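Local coordinates for protein Rho guanine nucleotide exchange factor 12 (Homo sapiens, PDB 1TXD) that acts as a guanine nucleotide exchange factor for the GTPase RhoA, through the DH/PH portion that this chain represents, at residues T312-V324 with F335-Y347. The protein carries 1 engineered substitution. Sequence-based numbering, arbitrary orientation.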
loop_
_atom_site.group_PDB
_atom_site.type_symbol
_atom_site.label_atom_id
_atom_site.label_comp_id
_atom_site.label_asym_id
_atom_site.label_seq_id
_atom_site.Cartn_x
_atom_site.Cartn_y
_atom_site.Cartn_z
ATOM N N THR A 312 2.585 -39.178 -9.815
ATOM C CA THR A 312 2.812 -38.524 -11.099
ATOM C C THR A 312 2.006 -37.232 -11.267
ATOM O O THR A 312 2.236 -36.505 -12.229
ATOM C CB THR A 312 2.493 -39.498 -12.273
ATOM O OG1 THR A 312 1.187 -40.072 -12.112
ATOM C CG2 THR A 312 3.423 -40.706 -12.260
ATOM N N PHE A 313 1.081 -36.948 -10.342
ATOM C CA PHE A 313 0.206 -35.759 -10.418
ATOM C C PHE A 313 0.897 -34.491 -9.868
ATOM O O PHE A 313 1.071 -34.356 -8.653
ATOM C CB PHE A 313 -1.088 -35.979 -9.612
ATOM C CG PHE A 313 -2.035 -37.007 -10.204
ATOM C CD1 PHE A 313 -3.226 -36.608 -10.813
ATOM C CD2 PHE A 313 -1.757 -38.375 -10.115
ATOM C CE1 PHE A 313 -4.104 -37.548 -11.341
ATOM C CE2 PHE A 313 -2.635 -39.325 -10.641
ATOM C CZ PHE A 313 -3.808 -38.911 -11.255
ATOM N N SER A 314 1.251 -33.556 -10.753
ATOM C CA SER A 314 1.956 -32.330 -10.355
ATOM C C SER A 314 1.060 -31.358 -9.568
ATOM O O SER A 314 -0.104 -31.163 -9.923
ATOM C CB SER A 314 2.515 -31.613 -11.591
ATOM O OG SER A 314 3.460 -30.614 -11.241
ATOM N N PRO A 315 1.598 -30.742 -8.508
ATOM C CA PRO A 315 0.888 -29.662 -7.795
ATOM C C PRO A 315 0.949 -28.320 -8.527
ATOM O O PRO A 315 0.236 -27.414 -8.142
ATOM C CB PRO A 315 1.632 -29.569 -6.462
ATOM C CG PRO A 315 3.014 -29.987 -6.792
ATOM C CD PRO A 315 2.917 -31.010 -7.906
ATOM N N VAL A 316 1.798 -28.210 -9.545
ATOM C CA VAL A 316 1.820 -27.059 -10.443
ATOM C C VAL A 316 1.188 -27.455 -11.768
ATOM O O VAL A 316 1.706 -28.325 -12.477
ATOM C CB VAL A 316 3.275 -26.565 -10.703
ATOM C CG1 VAL A 316 3.407 -25.781 -12.034
ATOM C CG2 VAL A 316 3.750 -25.718 -9.540
ATOM N N ILE A 317 0.088 -26.786 -12.102
ATOM C CA ILE A 317 -0.614 -27.004 -13.356
ATOM C C ILE A 317 -0.397 -25.827 -14.303
ATOM O O ILE A 317 -0.857 -24.723 -14.041
ATOM C CB ILE A 317 -2.126 -27.178 -13.084
ATOM C CG1 ILE A 317 -2.374 -28.327 -12.102
ATOM C CG2 ILE A 317 -2.873 -27.397 -14.385
ATOM C CD1 ILE A 317 -3.605 -28.121 -11.223
ATOM N N LYS A 318 0.288 -26.066 -15.408
ATOM C CA LYS A 318 0.512 -25.026 -16.404
ATOM C C LYS A 318 -0.810 -24.620 -17.065
ATOM O O LYS A 318 -1.485 -25.445 -17.669
ATOM C CB LYS A 318 1.518 -25.507 -17.446
ATOM C CG LYS A 318 2.877 -25.888 -16.844
ATOM C CD LYS A 318 4.022 -25.629 -17.813
ATOM C CE LYS A 318 5.386 -25.714 -17.129
ATOM N NZ LYS A 318 6.487 -26.030 -18.100
ATOM N N LEU A 319 -1.180 -23.347 -16.931
ATOM C CA LEU A 319 -2.440 -22.832 -17.485
ATOM C C LEU A 319 -2.511 -22.897 -19.017
ATOM O O LEU A 319 -3.600 -22.842 -19.595
ATOM C CB LEU A 319 -2.676 -21.381 -17.025
ATOM C CG LEU A 319 -2.920 -21.170 -15.528
ATOM C CD1 LEU A 319 -2.904 -19.685 -15.191
ATOM C CD2 LEU A 319 -4.236 -21.804 -15.082
ATOM N N SER A 320 -1.353 -23.009 -19.662
ATOM C CA SER A 320 -1.264 -23.107 -21.118
ATOM C C SER A 320 -1.966 -24.349 -21.683
ATOM O O SER A 320 -2.249 -24.419 -22.879
ATOM C CB SER A 320 0.205 -23.138 -21.528
ATOM O OG SER A 320 0.343 -23.036 -22.929
ATOM N N THR A 321 -2.228 -25.320 -20.815
ATOM C CA THR A 321 -2.777 -26.611 -21.195
ATOM C C THR A 321 -4.145 -26.881 -20.575
ATOM O O THR A 321 -4.711 -27.943 -20.787
ATOM C CB THR A 321 -1.810 -27.717 -20.726
ATOM O OG1 THR A 321 -1.804 -27.787 -19.287
ATOM C CG2 THR A 321 -0.359 -27.395 -21.105
ATOM N N VAL A 322 -4.676 -25.931 -19.811
ATOM C CA VAL A 322 -5.846 -26.198 -18.982
ATOM C C VAL A 322 -7.160 -26.019 -19.730
ATOM O O VAL A 322 -7.310 -25.122 -20.562
ATOM C CB VAL A 322 -5.854 -25.332 -17.704
ATOM C CG1 VAL A 322 -7.170 -25.459 -16.949
ATOM C CG2 VAL A 322 -4.733 -25.753 -16.798
ATOM N N LEU A 323 -8.086 -26.923 -19.427
ATOM C CA LEU A 323 -9.497 -26.777 -19.741
ATOM C C LEU A 323 -10.238 -26.955 -18.427
ATOM O O LEU A 323 -9.870 -27.787 -17.604
ATOM C CB LEU A 323 -9.947 -27.841 -20.757
ATOM C CG LEU A 323 -9.615 -27.586 -22.233
ATOM C CD1 LEU A 323 -10.046 -28.764 -23.091
ATOM C CD2 LEU A 323 -10.272 -26.289 -22.725
ATOM N N VAL A 324 -11.275 -26.160 -18.221
ATOM C CA VAL A 324 -12.057 -26.242 -16.986
ATOM C C VAL A 324 -13.508 -26.530 -17.344
ATOM O O VAL A 324 -13.970 -26.115 -18.399
ATOM C CB VAL A 324 -11.952 -24.945 -16.172
ATOM C CG1 VAL A 324 -12.774 -25.027 -14.886
ATOM C CG2 VAL A 324 -10.497 -24.658 -15.843
ATOM N N PHE A 335 -13.536 -29.510 -12.743
ATOM C CA PHE A 335 -12.522 -30.393 -13.265
ATOM C C PHE A 335 -11.510 -29.469 -13.897
ATOM O O PHE A 335 -11.812 -28.758 -14.851
ATOM C CB PHE A 335 -13.095 -31.363 -14.313
ATOM C CG PHE A 335 -14.056 -32.378 -13.750
ATOM C CD1 PHE A 335 -13.730 -33.123 -12.626
ATOM C CD2 PHE A 335 -15.288 -32.596 -14.357
ATOM C CE1 PHE A 335 -14.614 -34.053 -12.112
ATOM C CE2 PHE A 335 -16.176 -33.527 -13.845
ATOM C CZ PHE A 335 -15.841 -34.256 -12.721
ATOM N N VAL A 336 -10.325 -29.429 -13.320
ATOM C CA VAL A 336 -9.226 -28.776 -13.972
ATOM C C VAL A 336 -8.556 -29.903 -14.703
ATOM O O VAL A 336 -8.318 -30.959 -14.135
ATOM C CB VAL A 336 -8.281 -28.084 -12.970
ATOM C CG1 VAL A 336 -7.165 -27.381 -13.707
ATOM C CG2 VAL A 336 -9.058 -27.095 -12.114
ATOM N N ILE A 337 -8.259 -29.672 -15.971
ATOM C CA ILE A 337 -7.825 -30.716 -16.853
ATOM C C ILE A 337 -6.559 -30.267 -17.543
ATOM O O ILE A 337 -6.612 -29.392 -18.404
ATOM C CB ILE A 337 -8.936 -31.009 -17.903
ATOM C CG1 ILE A 337 -10.297 -31.241 -17.219
ATOM C CG2 ILE A 337 -8.556 -32.202 -18.748
ATOM C CD1 ILE A 337 -11.368 -31.800 -18.158
ATOM N N SER A 338 -5.429 -30.873 -17.186
ATOM C CA SER A 338 -4.151 -30.534 -17.811
ATOM C C SER A 338 -3.815 -31.462 -18.976
ATOM O O SER A 338 -3.890 -32.677 -18.849
ATOM C CB SER A 338 -3.014 -30.531 -16.780
ATOM O OG SER A 338 -2.147 -29.433 -17.018
ATOM N N MET A 339 -3.414 -30.859 -20.095
ATOM C CA MET A 339 -3.110 -31.559 -21.339
ATOM C C MET A 339 -1.606 -31.628 -21.627
ATOM O O MET A 339 -0.957 -30.596 -21.807
ATOM C CB MET A 339 -3.802 -30.836 -22.504
ATOM C CG MET A 339 -5.325 -30.981 -22.516
ATOM S SD MET A 339 -5.878 -32.701 -22.738
ATOM C CE MET A 339 -4.875 -33.232 -24.174
ATOM N N SER A 340 -1.057 -32.842 -21.660
ATOM C CA SER A 340 0.294 -33.063 -22.169
ATOM C C SER A 340 0.192 -33.732 -23.533
ATOM O O SER A 340 -0.910 -34.023 -24.013
ATOM C CB SER A 340 1.140 -33.914 -21.204
ATOM O OG SER A 340 0.356 -34.771 -20.397
ATOM N N ASP A 341 1.342 -33.969 -24.158
ATOM C CA ASP A 341 1.406 -34.717 -25.413
ATOM C C ASP A 341 1.018 -36.197 -25.241
ATOM O O ASP A 341 0.876 -36.916 -26.232
ATOM C CB ASP A 341 2.806 -34.612 -26.032
ATOM C CG ASP A 341 3.140 -33.204 -26.497
ATOM O OD1 ASP A 341 2.367 -32.268 -26.203
ATOM O OD2 ASP A 341 4.162 -32.938 -27.162
ATOM N N ASN A 342 0.860 -36.643 -23.991
ATOM C CA ASN A 342 0.348 -37.982 -23.690
ATOM C C ASN A 342 -1.177 -37.998 -23.732
ATOM O O ASN A 342 -1.774 -38.596 -24.625
ATOM C CB ASN A 342 0.837 -38.467 -22.312
ATOM C CG ASN A 342 2.039 -39.403 -22.402
ATOM O OD1 ASN A 342 2.102 -40.295 -23.257
ATOM N ND2 ASN A 342 2.998 -39.207 -21.503
ATOM N N GLY A 343 -1.793 -37.334 -22.760
ATOM C CA GLY A 343 -3.237 -37.277 -22.649
ATOM C C GLY A 343 -3.660 -36.231 -21.632
ATOM O O GLY A 343 -3.282 -35.058 -21.742
ATOM N N ALA A 344 -4.420 -36.655 -20.624
ATOM C CA ALA A 344 -4.961 -35.733 -19.639
ATOM C C ALA A 344 -4.910 -36.283 -18.215
ATOM O O ALA A 344 -5.151 -37.465 -17.979
ATOM C CB ALA A 344 -6.393 -35.360 -20.001
ATOM N N GLN A 345 -4.568 -35.406 -17.275
ATOM C CA GLN A 345 -4.764 -35.663 -15.858
ATOM C C GLN A 345 -5.951 -34.800 -15.456
ATOM O O GLN A 345 -6.211 -33.778 -16.083
ATOM C CB GLN A 345 -3.501 -35.301 -15.064
ATOM C CG GLN A 345 -2.193 -35.806 -15.702
ATOM C CD GLN A 345 -1.053 -35.962 -14.701
ATOM O OE1 GLN A 345 -0.800 -35.058 -13.896
ATOM N NE2 GLN A 345 -0.360 -37.101 -14.753
ATOM N N ILE A 346 -6.691 -35.223 -14.439
ATOM C CA ILE A 346 -7.859 -34.475 -13.981
ATOM C C ILE A 346 -7.743 -34.213 -12.487
ATOM O O ILE A 346 -7.522 -35.127 -11.693
ATOM C CB ILE A 346 -9.190 -35.233 -14.297
ATOM C CG1 ILE A 346 -9.440 -35.277 -15.809
ATOM C CG2 ILE A 346 -10.386 -34.565 -13.596
ATOM C CD1 ILE A 346 -10.370 -36.381 -16.242
ATOM N N TYR A 347 -7.875 -32.945 -12.123
ATOM C CA TYR A 347 -7.951 -32.543 -10.738
ATOM C C TYR A 347 -9.389 -32.155 -10.499
ATOM O O TYR A 347 -9.911 -31.286 -11.188
ATOM C CB TYR A 347 -7.029 -31.342 -10.461
ATOM C CG TYR A 347 -5.577 -31.543 -10.850
ATOM C CD1 TYR A 347 -4.609 -31.842 -9.884
ATOM C CD2 TYR A 347 -5.169 -31.417 -12.176
ATOM C CE1 TYR A 347 -3.277 -32.019 -10.233
ATOM C CE2 TYR A 347 -3.842 -31.598 -12.536
ATOM C CZ TYR A 347 -2.902 -31.893 -11.559
ATOM O OH TYR A 347 -1.590 -32.065 -11.909
#
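Leu-323 and Ile-337 form an antiparallel hydrogen-bonded pair: Leu-323 N reaches Ile-337 O at 3.1 Å, and Ile-337 N returns to Leu-323 O at 3.0 Å. Val-324 and Val-336 follow as a non-hydrogen-bonded pair, the short strand axes running at 156°.

Among side-chain hydrogen bonds, Tyr-347 OH donates to Ser-314 O (2.6 Å), approaching in the carbonyl plane on a lone pair. A hydroxyl relay begins at Ser-338 OG, which donates to Thr-321 OG1 (2.8 Å); that hydroxyl donates to Lys-318 O, which also accepts Thr-321 N, tying the 3-10 segment 319-321 to strand 333-339.

Apolar side chains meet between the strands. Ile-317 CG1, anti to the carbonyl carbon (chi1 -57°), reaches the Tyr-347 ring, and CD1 extends from it over the ring centre, a CH-pi contact of 3.6 Å to the centroid. Val-322 CG1 touches Val-336 CG1 at 3.8 Å, and Leu-286 of strand 283-290 packs on both Ile-317 and Tyr-347. Were Tyr-347 an alanine, Ser-314 O would probably lose this donor and Ile-317 CD1 the ring face beneath it.

Strand 316-318, paired with 283-290, thus passes through a 3-10 turn into hairpin 322-326/333-339, exemplifying how a PH-domain beta sandwich joins its two sheets.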